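Local coordinates for isochorismatase family protein family (Burkholderia thailandensis, PDB 3TXY) that is of unknown function but belongs to the isochorismatase-like cysteine hydrolase family and is probably a hydrolase, at residues 55-60 / 100-105; 128-133 / 155-160. All coordinates share one frame; numbering follows the deposited sequence.

Contact 1 of 2, residues 55-60 / 100-105; sequences PVIFVH and LDVVVT
The carbonyl oxygen of V104 is approached by three groups of the neighbouring strand. H60 N donates to V104 O at 3.0 Å, V59 CA directs a C-H toward the same V104 O at 3.2 Å, and H60 CD2 meets V104 O with the imidazole edge, the oxygen lying in the ring plane. The ring arrives there because H60 CG sits between its backbone N and carbonyl carbon (chi1 68°), turning the imidazole across to the partner strand. There H60 NE2 and T105 OG1 form a 2.8 Å hydrogen bond in which either could donate. On its other nitrogen, H60 ND1 bonds to S89 O, so both ring nitrogens are engaged and the ring's rotation is fixed; V103 CG1 packs obliquely beside it.

Residues 56-60 and 102-105 are parallel neighbours, their axes 4.7 Å apart and 26° off alignment. V56 O, F58 N and F58 O pair with V102 N, V102 O and V104 N. On one face I57 CG2 meets V104 CG2 at 3.6 Å and I57 lies alongside V102, under helix 117-123. On the F58 face, the ring of F58 turns its edge to the D101 carboxylate, F58 CE2 lying 3.3 Å from D101 OD2, with ring and carboxylate planes 64° apart. That oxygen also accepts from Q98 N and salt-bridges R50 of helix 35-51. A water takes the V56 N-H at 2.9 Å and reaches D101 OD1 only weakly.

The chemistry implies an edge strand held along its length by main-chain bonds, with polar side chains acting unequally: the imidazole-hydroxyl pair ties H60 to T105 directly, whereas the D101 carboxylate is fixed mainly by R50 and Q98.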
# COMPACT_ATOMS: atom_id res chain seq x y z
N PRO A 55 -23.91 -4.78 -1.91
CA PRO A 55 -23.35 -4.95 -0.56
C PRO A 55 -22.69 -3.70 -0.00
O PRO A 55 -22.02 -2.95 -0.74
CB PRO A 55 -22.30 -6.06 -0.72
CG PRO A 55 -22.14 -6.30 -2.17
CD PRO A 55 -23.25 -5.63 -2.91
N VAL A 56 -22.87 -3.51 1.30
CA VAL A 56 -22.21 -2.46 2.06
C VAL A 56 -21.32 -3.12 3.12
O VAL A 56 -21.78 -3.93 3.92
CB VAL A 56 -23.21 -1.51 2.73
CG1 VAL A 56 -22.46 -0.45 3.55
CG2 VAL A 56 -24.10 -0.89 1.66
N ILE A 57 -20.04 -2.76 3.09
CA ILE A 57 -19.04 -3.44 3.89
C ILE A 57 -18.39 -2.42 4.77
O ILE A 57 -17.75 -1.48 4.29
CB ILE A 57 -17.97 -4.12 3.03
CG1 ILE A 57 -18.62 -5.10 2.05
CG2 ILE A 57 -16.98 -4.83 3.94
CD1 ILE A 57 -17.64 -5.71 1.07
N PHE A 58 -18.62 -2.58 6.07
CA PHE A 58 -18.06 -1.68 7.06
C PHE A 58 -16.89 -2.32 7.77
O PHE A 58 -17.03 -3.38 8.39
CB PHE A 58 -19.11 -1.29 8.09
CG PHE A 58 -20.24 -0.47 7.54
CD1 PHE A 58 -20.04 0.84 7.15
CD2 PHE A 58 -21.52 -1.01 7.43
CE1 PHE A 58 -21.09 1.61 6.66
CE2 PHE A 58 -22.56 -0.25 6.95
CZ PHE A 58 -22.34 1.07 6.55
N VAL A 59 -15.76 -1.62 7.69
CA VAL A 59 -14.50 -2.10 8.23
C VAL A 59 -14.16 -1.33 9.51
O VAL A 59 -14.22 -0.10 9.56
CB VAL A 59 -13.37 -1.91 7.20
CG1 VAL A 59 -12.01 -2.32 7.78
CG2 VAL A 59 -13.66 -2.67 5.91
N HIS A 60 -13.75 -2.05 10.55
CA HIS A 60 -13.24 -1.40 11.74
C HIS A 60 -12.01 -2.11 12.19
O HIS A 60 -11.77 -3.25 11.81
CB HIS A 60 -14.30 -1.30 12.85
CG HIS A 60 -14.69 -2.62 13.44
ND1 HIS A 60 -14.89 -2.79 14.76
CD2 HIS A 60 -14.93 -3.85 12.85
CE1 HIS A 60 -15.23 -4.06 15.00
NE2 HIS A 60 -15.26 -4.71 13.85
N LEU A 100 -27.56 -6.83 8.66
CA LEU A 100 -27.25 -7.61 7.44
C LEU A 100 -26.12 -7.02 6.60
O LEU A 100 -25.78 -7.54 5.52
CB LEU A 100 -28.50 -7.81 6.57
CG LEU A 100 -29.54 -8.72 7.22
CD1 LEU A 100 -30.85 -8.69 6.44
CD2 LEU A 100 -29.02 -10.15 7.36
N ASP A 101 -25.53 -5.94 7.10
CA ASP A 101 -24.38 -5.34 6.48
C ASP A 101 -23.19 -6.22 6.76
O ASP A 101 -23.17 -6.95 7.75
CB ASP A 101 -24.15 -3.93 7.03
CG ASP A 101 -25.20 -2.95 6.54
OD1 ASP A 101 -25.78 -3.18 5.45
OD2 ASP A 101 -25.43 -1.94 7.24
N VAL A 102 -22.19 -6.14 5.91
CA VAL A 102 -21.00 -6.95 6.11
C VAL A 102 -20.10 -6.17 7.04
O VAL A 102 -19.83 -5.02 6.77
CB VAL A 102 -20.32 -7.21 4.78
CG1 VAL A 102 -19.08 -8.09 4.98
CG2 VAL A 102 -21.31 -7.87 3.84
N VAL A 103 -19.68 -6.79 8.14
CA VAL A 103 -18.72 -6.18 9.08
C VAL A 103 -17.38 -6.92 8.99
O VAL A 103 -17.33 -8.14 9.20
CB VAL A 103 -19.24 -6.17 10.54
CG1 VAL A 103 -18.14 -5.72 11.51
CG2 VAL A 103 -20.46 -5.27 10.67
N VAL A 104 -16.33 -6.19 8.65
CA VAL A 104 -14.97 -6.73 8.54
C VAL A 104 -14.13 -6.13 9.63
O VAL A 104 -14.13 -4.91 9.82
CB VAL A 104 -14.36 -6.38 7.18
CG1 VAL A 104 -12.85 -6.74 7.15
CG2 VAL A 104 -15.15 -7.04 6.06
N THR A 105 -13.39 -6.98 10.35
CA THR A 105 -12.55 -6.53 11.45
C THR A 105 -11.09 -6.70 11.09
O THR A 105 -10.66 -7.80 10.73
CB THR A 105 -12.84 -7.31 12.74
OG1 THR A 105 -14.23 -7.20 13.04
CG2 THR A 105 -12.02 -6.76 13.92
O HOH W 1 -25.10 -4.84 2.64

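Contact 2 of 2, residues 128-133 / 155-160; sequences DIVLTG and VVVSDA
L131 bonds through both of its main-chain polar atoms: L131 N donates to V155 O at 2.7 Å and L131 O accepts from V157 N at 3.0 Å, while V155 N reaches I129 O; all three N-H angles lie near 160°. V130 then stands opposite V155 and L131 opposite V156 in parallel register. Beyond V157 the second chain leaves this pairing through a type I turn, closed by A160 N on V157 O, and comes back with A160 O as acceptor for G133 N at 2.8 Å. The donor lies in the A160 carbonyl plane. At this point the G133 backbone is folded as a residue with a CB could hardly be, since that atom would collide with the carbonyl oxygen before it.

The two strands are the outer members of a beta-alpha-beta unit, with helix 136-149 as the crossover between them. That helix packs on the I129 and L131 side chains, whereas helix 35-51 lies over V130, V157 and A160, so the sheet is sandwiched as in other alpha/beta/alpha domains.

Apolar contacts are tightest on the V130 side. V130 CG1, anti to its backbone N, meets V157 CG2 at 3.5 Å, closer than carbon pairs usually come, and V130 CG2 lies alongside V155 CB. Further along, T132 CG2 reaches V157 CG2 at 4.0 Å and A160 CB at 3.9 Å.

The polar end of T132 is bonded outside the two segments: T132 OG1, placed between its backbone N and carbonyl carbon (chi1 81°), bonds to T42 OG1 of helix 35-51.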
# COMPACT_ATOMS: atom_id res chain seq x y z
N ASP A 128 -15.99 -4.21 -8.48
CA ASP A 128 -15.72 -2.80 -8.32
C ASP A 128 -15.94 -2.46 -6.83
O ASP A 128 -16.91 -2.92 -6.22
CB ASP A 128 -16.71 -1.95 -9.14
CG ASP A 128 -16.52 -2.07 -10.67
OD1 ASP A 128 -16.12 -3.15 -11.17
OD2 ASP A 128 -16.82 -1.07 -11.37
N ILE A 129 -15.04 -1.68 -6.25
CA ILE A 129 -15.26 -1.17 -4.89
C ILE A 129 -15.25 0.36 -4.87
O ILE A 129 -14.44 1.01 -5.53
CB ILE A 129 -14.32 -1.77 -3.81
CG1 ILE A 129 -12.86 -1.34 -3.97
CG2 ILE A 129 -14.41 -3.29 -3.78
CD1 ILE A 129 -11.98 -1.79 -2.79
N VAL A 130 -16.20 0.90 -4.11
CA VAL A 130 -16.27 2.32 -3.82
C VAL A 130 -15.81 2.49 -2.38
O VAL A 130 -16.41 1.94 -1.45
CB VAL A 130 -17.68 2.88 -4.07
CG1 VAL A 130 -17.81 4.30 -3.53
CG2 VAL A 130 -17.98 2.80 -5.57
N LEU A 131 -14.74 3.26 -2.21
CA LEU A 131 -14.03 3.38 -0.95
C LEU A 131 -14.26 4.73 -0.27
O LEU A 131 -14.13 5.79 -0.88
CB LEU A 131 -12.55 3.17 -1.24
CG LEU A 131 -11.60 2.41 -0.34
CD1 LEU A 131 -12.16 1.18 0.37
CD2 LEU A 131 -10.39 2.02 -1.22
N THR A 132 -14.65 4.66 1.00
CA THR A 132 -14.70 5.82 1.88
C THR A 132 -13.94 5.51 3.16
O THR A 132 -13.60 4.36 3.44
CB THR A 132 -16.16 6.20 2.23
OG1 THR A 132 -16.66 5.37 3.30
CG2 THR A 132 -17.06 6.09 1.04
N GLY A 133 -13.71 6.55 3.95
CA GLY A 133 -13.23 6.41 5.32
C GLY A 133 -12.01 7.23 5.71
O GLY A 133 -11.67 8.23 5.07
N VAL A 155 -12.74 2.91 -6.80
CA VAL A 155 -13.17 4.29 -6.83
C VAL A 155 -13.03 4.83 -5.41
O VAL A 155 -13.58 4.25 -4.45
CB VAL A 155 -14.63 4.41 -7.31
CG1 VAL A 155 -15.07 5.88 -7.36
CG2 VAL A 155 -14.78 3.74 -8.67
N VAL A 156 -12.32 5.94 -5.27
CA VAL A 156 -12.19 6.63 -3.99
C VAL A 156 -13.05 7.90 -3.96
O VAL A 156 -13.02 8.70 -4.89
CB VAL A 156 -10.74 6.95 -3.66
CG1 VAL A 156 -10.63 7.52 -2.25
CG2 VAL A 156 -9.90 5.69 -3.77
N VAL A 157 -13.81 8.07 -2.88
CA VAL A 157 -14.79 9.14 -2.77
C VAL A 157 -14.15 10.33 -2.05
O VAL A 157 -13.99 10.33 -0.82
CB VAL A 157 -16.07 8.69 -2.02
CG1 VAL A 157 -17.07 9.84 -1.94
CG2 VAL A 157 -16.69 7.47 -2.70
N SER A 158 -13.85 11.37 -2.83
CA SER A 158 -13.05 12.48 -2.36
C SER A 158 -13.65 13.22 -1.17
O SER A 158 -12.92 13.63 -0.24
CB SER A 158 -12.77 13.47 -3.50
OG SER A 158 -13.95 13.95 -4.06
N ASP A 159 -14.97 13.35 -1.16
CA ASP A 159 -15.64 14.02 -0.04
C ASP A 159 -16.12 13.05 1.04
O ASP A 159 -16.92 13.42 1.90
CB ASP A 159 -16.75 14.96 -0.53
CG ASP A 159 -17.78 14.29 -1.41
OD1 ASP A 159 -17.56 13.17 -1.90
OD2 ASP A 159 -18.85 14.93 -1.61
N ALA A 160 -15.61 11.81 1.00
CA ALA A 160 -15.83 10.87 2.09
C ALA A 160 -14.55 10.14 2.49
O ALA A 160 -14.63 9.04 3.04
CB ALA A 160 -16.94 9.88 1.74

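Overall arrangement
From the N terminus, strand 14-19 comes first and ends up central in the parallel sheet, with 56-61 beside it on one flank and 128-134 on the other. Contact 1 closes the 39-residue, mostly irregular excursion between 60 and 100, adding strand 102-106 as the outermost strand within the chain. Contact 2 then closes the 21 residues between 133 and 155, largely helix 136-149. The closures follow in series and neither nests nor crosses. Their centres lie about 15 Å apart and their nearest atoms about 6 Å, without touching. Helix 35-51, earlier in the chain than both, packs on side chains of both contacts, V56 and F58 among them.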